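Local structure of carboxysome shell vertex protein CcmL (Gloeobacter violaceus, 4JW0) at residues Q39-A44 / V55-G60; K23-Q28 / A76-I81; I82-V87 / L92-D97. The protein probably forms the pentameric vertices of the carboxysome, the polyhedral inclusion that holds RuBisCO, and is modelled to induce curvature in flat hexagonal layers. One frame throughout, in Å; residues are numbered along the deposited sequence.

Contact 1 of 3, residues Q39-A44 / V55-G60; sequences QYEVAA and VLFSRG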
# COMPACT_ATOMS: atom_id res chain seq x y z
N GLN A 39 0.93 0.77 -16.54
CA GLN A 39 0.15 0.44 -15.36
C GLN A 39 -1.32 0.88 -15.44
O GLN A 39 -1.64 1.88 -16.06
CB GLN A 39 0.80 1.06 -14.12
CG GLN A 39 2.09 0.39 -13.68
CD GLN A 39 3.25 0.63 -14.64
OE1 GLN A 39 3.40 1.72 -15.20
NE2 GLN A 39 4.07 -0.39 -14.84
N TYR A 40 -2.19 0.13 -14.78
CA TYR A 40 -3.62 0.46 -14.73
C TYR A 40 -4.20 0.22 -13.33
O TYR A 40 -3.60 -0.46 -12.49
CB TYR A 40 -4.39 -0.38 -15.75
CG TYR A 40 -4.62 -1.79 -15.27
CD1 TYR A 40 -3.68 -2.79 -15.50
CD2 TYR A 40 -5.77 -2.12 -14.56
CE1 TYR A 40 -3.88 -4.08 -15.05
CE2 TYR A 40 -5.98 -3.42 -14.10
CZ TYR A 40 -5.02 -4.39 -14.35
OH TYR A 40 -5.22 -5.67 -13.89
N GLU A 41 -5.37 0.79 -13.10
CA GLU A 41 -6.15 0.53 -11.90
C GLU A 41 -7.61 0.55 -12.30
O GLU A 41 -8.00 1.34 -13.17
CB GLU A 41 -5.90 1.61 -10.84
CG GLU A 41 -6.53 1.32 -9.47
CD GLU A 41 -5.69 0.37 -8.61
OE1 GLU A 41 -4.47 0.28 -8.83
OE2 GLU A 41 -6.25 -0.30 -7.71
N VAL A 42 -8.42 -0.32 -11.71
CA VAL A 42 -9.86 -0.25 -11.89
C VAL A 42 -10.46 0.45 -10.68
O VAL A 42 -10.24 0.04 -9.54
CB VAL A 42 -10.50 -1.65 -12.07
CG1 VAL A 42 -11.99 -1.52 -12.27
CG2 VAL A 42 -9.87 -2.37 -13.25
N ALA A 43 -11.18 1.53 -10.93
CA ALA A 43 -11.68 2.38 -9.86
C ALA A 43 -13.19 2.54 -9.91
O ALA A 43 -13.80 2.56 -10.99
CB ALA A 43 -11.01 3.74 -9.92
N ALA A 44 -13.80 2.65 -8.74
CA ALA A 44 -15.21 2.99 -8.64
C ALA A 44 -15.40 4.45 -9.05
O ALA A 44 -14.64 5.32 -8.62
CB ALA A 44 -15.71 2.78 -7.23
N VAL A 55 -8.37 11.86 -14.61
CA VAL A 55 -8.97 11.90 -13.29
C VAL A 55 -7.91 11.81 -12.20
O VAL A 55 -6.81 11.30 -12.43
CB VAL A 55 -9.98 10.75 -13.09
CG1 VAL A 55 -11.08 10.81 -14.13
CG2 VAL A 55 -9.26 9.40 -13.14
N LEU A 56 -8.25 12.32 -11.03
CA LEU A 56 -7.51 12.00 -9.82
C LEU A 56 -8.19 10.81 -9.18
O LEU A 56 -9.42 10.76 -9.13
CB LEU A 56 -7.53 13.16 -8.83
CG LEU A 56 -6.63 14.37 -9.09
CD1 LEU A 56 -6.92 15.42 -8.02
CD2 LEU A 56 -5.15 14.00 -9.10
N PHE A 57 -7.40 9.86 -8.69
CA PHE A 57 -7.98 8.73 -7.98
C PHE A 57 -7.16 8.38 -6.75
O PHE A 57 -5.95 8.63 -6.70
CB PHE A 57 -8.17 7.51 -8.89
CG PHE A 57 -6.90 6.82 -9.29
CD1 PHE A 57 -6.15 7.28 -10.36
CD2 PHE A 57 -6.47 5.68 -8.61
CE1 PHE A 57 -4.98 6.64 -10.74
CE2 PHE A 57 -5.30 5.04 -8.99
CZ PHE A 57 -4.55 5.52 -10.05
N SER A 58 -7.86 7.84 -5.76
CA SER A 58 -7.25 7.45 -4.50
C SER A 58 -7.34 5.95 -4.35
O SER A 58 -8.23 5.32 -4.93
CB SER A 58 -7.96 8.12 -3.33
OG SER A 58 -7.76 9.51 -3.37
N ARG A 59 -6.44 5.41 -3.54
CA ARG A 59 -6.39 3.98 -3.26
C ARG A 59 -6.53 3.73 -1.78
O ARG A 59 -6.20 4.59 -0.95
CB ARG A 59 -5.06 3.39 -3.73
CG ARG A 59 -4.81 3.45 -5.22
CD ARG A 59 -3.33 3.21 -5.48
NE ARG A 59 -3.09 2.59 -6.79
CZ ARG A 59 -2.38 3.14 -7.78
NH1 ARG A 59 -1.81 4.33 -7.64
NH2 ARG A 59 -2.24 2.48 -8.92
N GLY A 60 -7.00 2.53 -1.44
CA GLY A 60 -7.12 2.11 -0.06
C GLY A 60 -8.47 2.46 0.55
O GLY A 60 -9.45 2.63 -0.17
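Glu41 OE1 is gripped by two nitrogens of the Arg59 guanidinium. The NH2 bond is the sounder one, at 3.1 Å from Arg59 NH2 to Glu41 OE1, and joins the two opposite charges in a salt bridge. The bond from Arg59 NE to the same OE1 is weak, at 3.4 Å. Both nitrogens use the edge of the guanidinium, whose plane stands 87° from that of the carboxylate. This is therefore not the coplanar, two-oxygen pairing of a bidentate bridge: NH2 meets OE1 from above the carboxylate plane, 38° out of it. The other oxygen, OE2, binds the N-terminal amino nitrogen, Met1 N, of a neighbouring subunit, so the carboxylate links its own chain to another. Glu41 CG lies anti to the backbone N (chi1 -172°), which sets it beside Phe57 CE2, and the bend at chi2 then turns the carboxylate to Arg59. CB and CG are each 3.9 Å from Phe57 CE2. Phe57 CE2 in turn sits 3.7 Å above the centre of the guanidinium, so one face of that group rests on the rim of the ring. With an alanine here in place of Glu41, the Arg59 guanidinium would probably lose its carboxylate mate and Met1 N of the neighbouring subunit an acceptor. The strands 39-44 and 54-59 belong to the beta-sheet of an OB fold but are not neighbours in it, so they meet here through side chains. With two basic partners drawn from two chains, the buried carboxylate of Glu41 is likely to stay ionised.

Contact 2 of 3, residues K23-Q28 / A76-I81; sequences KFLLLQ and AVVIGI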
# COMPACT_ATOMS: atom_id res chain seq x y z
N LYS A 23 -20.11 1.56 -10.66
CA LYS A 23 -19.52 1.58 -11.99
C LYS A 23 -18.01 1.46 -11.88
O LYS A 23 -17.37 2.17 -11.11
CB LYS A 23 -19.89 2.87 -12.72
CG LYS A 23 -19.45 2.88 -14.18
CD LYS A 23 -19.90 4.15 -14.88
CE LYS A 23 -19.40 4.19 -16.32
NZ LYS A 23 -19.60 2.87 -16.99
N PHE A 24 -17.44 0.53 -12.65
CA PHE A 24 -16.00 0.28 -12.61
C PHE A 24 -15.34 0.86 -13.84
O PHE A 24 -15.65 0.46 -14.96
CB PHE A 24 -15.72 -1.22 -12.55
CG PHE A 24 -16.34 -1.93 -11.37
CD1 PHE A 24 -15.94 -1.63 -10.08
CD2 PHE A 24 -17.30 -2.90 -11.56
CE1 PHE A 24 -16.50 -2.29 -9.00
CE2 PHE A 24 -17.86 -3.56 -10.48
CZ PHE A 24 -17.46 -3.25 -9.20
N LEU A 25 -14.41 1.79 -13.64
CA LEU A 25 -13.65 2.35 -14.75
C LEU A 25 -12.24 1.81 -14.79
O LEU A 25 -11.56 1.75 -13.78
CB LEU A 25 -13.57 3.88 -14.65
CG LEU A 25 -14.83 4.69 -14.92
CD1 LEU A 25 -14.50 6.17 -14.87
CD2 LEU A 25 -15.45 4.32 -16.25
N LEU A 26 -11.80 1.42 -15.98
CA LEU A 26 -10.41 1.06 -16.21
C LEU A 26 -9.61 2.34 -16.43
O LEU A 26 -9.85 3.08 -17.38
CB LEU A 26 -10.30 0.14 -17.42
CG LEU A 26 -8.88 -0.17 -17.89
CD1 LEU A 26 -8.18 -1.05 -16.87
CD2 LEU A 26 -8.91 -0.83 -19.26
N LEU A 27 -8.65 2.59 -15.54
CA LEU A 27 -7.82 3.78 -15.61
C LEU A 27 -6.40 3.41 -15.98
O LEU A 27 -5.82 2.48 -15.40
CB LEU A 27 -7.79 4.50 -14.25
CG LEU A 27 -9.11 4.89 -13.59
CD1 LEU A 27 -8.82 5.63 -12.29
CD2 LEU A 27 -9.94 5.76 -14.52
N GLN A 28 -5.82 4.15 -16.92
CA GLN A 28 -4.41 4.01 -17.22
C GLN A 28 -3.62 5.09 -16.49
O GLN A 28 -3.96 6.26 -16.55
CB GLN A 28 -4.16 4.14 -18.73
CG GLN A 28 -2.70 4.08 -19.10
CD GLN A 28 -2.48 4.07 -20.61
OE1 GLN A 28 -3.30 4.57 -21.37
NE2 GLN A 28 -1.36 3.51 -21.03
N ALA A 76 -10.21 1.53 -4.67
CA ALA A 76 -9.82 2.59 -5.58
C ALA A 76 -11.06 3.37 -5.98
O ALA A 76 -12.11 2.80 -6.27
CB ALA A 76 -9.13 2.03 -6.80
N VAL A 77 -10.92 4.69 -5.98
CA VAL A 77 -12.05 5.57 -6.22
C VAL A 77 -11.63 6.78 -7.05
O VAL A 77 -10.58 7.37 -6.82
CB VAL A 77 -12.66 6.06 -4.88
CG1 VAL A 77 -11.62 6.85 -4.08
CG2 VAL A 77 -13.90 6.88 -5.12
N VAL A 78 -12.46 7.12 -8.03
CA VAL A 78 -12.29 8.36 -8.79
C VAL A 78 -12.81 9.49 -7.91
O VAL A 78 -13.96 9.45 -7.48
CB VAL A 78 -13.10 8.32 -10.11
CG1 VAL A 78 -13.04 9.67 -10.82
CG2 VAL A 78 -12.60 7.22 -11.02
N ILE A 79 -11.98 10.49 -7.66
CA ILE A 79 -12.41 11.58 -6.80
C ILE A 79 -12.64 12.88 -7.56
O ILE A 79 -13.31 13.78 -7.06
CB ILE A 79 -11.44 11.81 -5.63
CG1 ILE A 79 -10.10 12.34 -6.13
CG2 ILE A 79 -11.27 10.52 -4.84
CD1 ILE A 79 -9.14 12.68 -5.02
N GLY A 80 -12.10 12.98 -8.77
CA GLY A 80 -12.33 14.17 -9.57
C GLY A 80 -11.87 14.07 -11.01
O GLY A 80 -10.90 13.40 -11.32
N ILE A 81 -12.59 14.77 -11.89
CA ILE A 81 -12.13 14.97 -13.25
C ILE A 81 -11.20 16.18 -13.26
O ILE A 81 -11.53 17.25 -12.73
CB ILE A 81 -13.31 15.20 -14.21
CG1 ILE A 81 -14.17 13.93 -14.27
CG2 ILE A 81 -12.80 15.58 -15.60
CD1 ILE A 81 -15.57 14.16 -14.84
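The backbones of 23-28 and 76-81 stay well apart, the nearest CA atoms being those of Leu25 and Val78 at 8.6 Å, too far for paired strands. Strands 24-30 and 76-81 are indeed not adjacent in the OB-fold barrel: 2-11 and 54-59 lie between them one way round, and 39-44 the other way, its Ala44 making backbone hydrogen bonds with Ala76 and Val78. They meet across the interior, through side chains that fill it. Leu25, Leu27 and Val78 all direct CB toward the opposite segment, and all three are buried. Val78 is the shared partner, with its CG2 methyl reaching the CD1 methyls of both leucines. Each leucine is extended at chi2 (near 180°), which carries CD1 out toward the valine. The contact is modest, burying 85 Å² over both sides, and it is one part of a wider apolar filling: Leu27 also touches Val6, Val55 and Phe57. Further along 76-81, Ile79 and Gly80 both face Leu56 in a classic beta bulge. From Gly80 on, Gly80 and Ile81 pair antiparallel with a strand of a neighbouring subunit, carrying the sheet across the interface. The two methyl contacts are nearly equal in length: Val78 CG2 lies 4.4 Å from Leu25 CD1 and 4.3 Å from Leu27 CD1.

Contact 3 of 3, residues I82-V87 / L92-D97; sequences IDTVSV and LYSKKD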
# COMPACT_ATOMS: atom_id res chain seq x y z
N ILE A 82 -10.03 16.01 -13.85
CA ILE A 82 -9.02 17.06 -13.84
C ILE A 82 -9.28 18.06 -14.96
O ILE A 82 -9.47 17.68 -16.11
CB ILE A 82 -7.61 16.47 -13.98
CG1 ILE A 82 -7.22 15.73 -12.70
CG2 ILE A 82 -6.60 17.56 -14.29
CD1 ILE A 82 -6.00 14.87 -12.84
N ASP A 83 -9.28 19.35 -14.61
CA ASP A 83 -9.42 20.42 -15.58
C ASP A 83 -8.04 20.89 -16.04
O ASP A 83 -7.79 21.05 -17.24
CB ASP A 83 -10.18 21.60 -14.97
CG ASP A 83 -11.63 21.26 -14.67
OD1 ASP A 83 -12.21 20.44 -15.42
OD2 ASP A 83 -12.18 21.81 -13.70
N THR A 84 -7.14 21.11 -15.09
CA THR A 84 -5.79 21.56 -15.40
C THR A 84 -4.75 20.92 -14.50
O THR A 84 -5.00 20.64 -13.33
CB THR A 84 -5.65 23.09 -15.23
OG1 THR A 84 -6.07 23.46 -13.92
CG2 THR A 84 -6.49 23.84 -16.25
N VAL A 85 -3.56 20.71 -15.06
CA VAL A 85 -2.38 20.43 -14.27
C VAL A 85 -1.32 21.44 -14.64
O VAL A 85 -1.05 21.65 -15.83
CB VAL A 85 -1.80 19.03 -14.53
CG1 VAL A 85 -0.64 18.77 -13.59
CG2 VAL A 85 -2.87 17.97 -14.37
N SER A 86 -0.74 22.09 -13.64
CA SER A 86 0.32 23.06 -13.88
C SER A 86 1.63 22.54 -13.32
O SER A 86 1.65 21.81 -12.33
CB SER A 86 -0.04 24.40 -13.24
OG SER A 86 0.03 24.32 -11.83
N VAL A 87 2.72 22.91 -13.98
CA VAL A 87 4.06 22.63 -13.51
C VAL A 87 4.87 23.91 -13.63
O VAL A 87 4.85 24.56 -14.68
CB VAL A 87 4.74 21.53 -14.35
CG1 VAL A 87 6.23 21.44 -14.01
CG2 VAL A 87 4.06 20.19 -14.14
N LEU A 92 0.75 21.85 -18.06
CA LEU A 92 1.15 20.52 -18.52
C LEU A 92 -0.06 19.87 -19.18
O LEU A 92 0.07 19.15 -20.18
CB LEU A 92 1.61 19.66 -17.35
CG LEU A 92 1.87 18.18 -17.65
CD1 LEU A 92 3.12 18.00 -18.50
CD2 LEU A 92 1.98 17.38 -16.36
N TYR A 93 -1.23 20.12 -18.60
CA TYR A 93 -2.48 19.58 -19.12
C TYR A 93 -3.60 20.58 -18.97
O TYR A 93 -3.77 21.19 -17.91
CB TYR A 93 -2.86 18.30 -18.37
CG TYR A 93 -4.21 17.74 -18.77
CD1 TYR A 93 -4.34 16.93 -19.89
CD2 TYR A 93 -5.35 18.03 -18.04
CE1 TYR A 93 -5.56 16.41 -20.26
CE2 TYR A 93 -6.58 17.52 -18.40
CZ TYR A 93 -6.68 16.71 -19.52
OH TYR A 93 -7.90 16.19 -19.88
N SER A 94 -4.37 20.74 -20.04
CA SER A 94 -5.59 21.53 -20.00
C SER A 94 -6.67 20.73 -20.71
O SER A 94 -6.48 20.26 -21.83
CB SER A 94 -5.38 22.89 -20.67
OG SER A 94 -6.57 23.65 -20.63
N LYS A 95 -7.80 20.57 -20.04
CA LYS A 95 -8.89 19.76 -20.56
C LYS A 95 -9.43 20.34 -21.87
O LYS A 95 -9.79 19.60 -22.78
CB LYS A 95 -10.00 19.69 -19.52
CG LYS A 95 -11.07 18.69 -19.82
CD LYS A 95 -12.13 18.70 -18.74
CE LYS A 95 -13.16 17.61 -18.98
NZ LYS A 95 -12.50 16.32 -19.33
N LYS A 96 -9.48 21.67 -21.94
CA LYS A 96 -10.01 22.36 -23.12
C LYS A 96 -9.22 22.08 -24.41
O LYS A 96 -9.76 22.24 -25.50
CB LYS A 96 -10.04 23.86 -22.86
CG LYS A 96 -11.08 24.28 -21.83
CD LYS A 96 -11.02 25.77 -21.55
CE LYS A 96 -12.01 26.16 -20.46
NZ LYS A 96 -12.07 27.64 -20.25
N ASP A 97 -7.97 21.66 -24.27
CA ASP A 97 -7.10 21.48 -25.44
C ASP A 97 -7.22 20.07 -26.02
O ASP A 97 -7.65 19.14 -25.34
CB ASP A 97 -5.65 21.78 -25.07
CG ASP A 97 -5.45 23.21 -24.60
OD1 ASP A 97 -6.31 24.06 -24.91
OD2 ASP A 97 -4.44 23.48 -23.92
O HOH W 1 -9.84 15.72 -18.04
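Val85 O takes two backbone donors from the opposite strand, Leu92 N at 2.9 Å and Tyr93 N at 3.2 Å, both bonds nearly straight at 167° and 168°. In return, Tyr93 O accepts from Val85 N. Around this close backbone pairing the apolar side chains gather on one face. Val85 CG2 lies 4.0 Å from Tyr93 CB, the two side chains crossing at about a right angle, whereas Val85 and Leu92 lie side by side and point the same way, CG1 against CD2. Leu92 CB also meets Val87 CG2. The Tyr93 side chain leaves with CG anti to the backbone N (chi1 175°), which carries the ring back along the hairpin to Ile82, whose CG2 is 4.0 Å from Tyr93 CD2.

This is an antiparallel beta hairpin of strands 84-87 and 90-94, and its doubled acceptor marks a classic beta bulge, Leu92 and Tyr93 both facing Val85. The ring of Tyr93 also stacks with Trp54, while 84-87 pairs antiparallel with a strand of a neighbouring subunit.

At Lys95 the backbone bond persists, Lys95 N donating to Asp83 O at 2.8 Å in the carbonyl plane, but the polar side-chain ends turn to water or outside partners. A water donates to the Ile82 carbonyl, accepts from Lys95 NZ and hydrogen-bonds Tyr93 OH. Lys95 also forms a salt bridge with Glu53, and Asp83 OD2 bonds to Ser13 OG of the neighbouring subunit. Lys95 CD passes 3.7 Å from Asp83 OD1, yet NZ ends 5.7 Å from that OD1.

How the contacts relate
Contacts 1 and 2 share the five-stranded antiparallel sheet of the OB fold, their centres about 5 Å apart. Along the chain contact 1 is nested within the loop closed by contact 2. Strands 24-30 and 39-44 are neighbours in the sheet, as are 54-59 and 76-81, so the two contacts tie the same two strand pairs across the interior. Contact 3 follows in series, its centre about 19 Å from that of contact 1 and 18 Å from that of contact 2, in a separate two-stranded hairpin. Ile82 CD1 packs on Val55 and Leu56, joining it to the barrel. All three contacts reach the same neighbouring subunit, so barrel and hairpin both contribute to the pentamer.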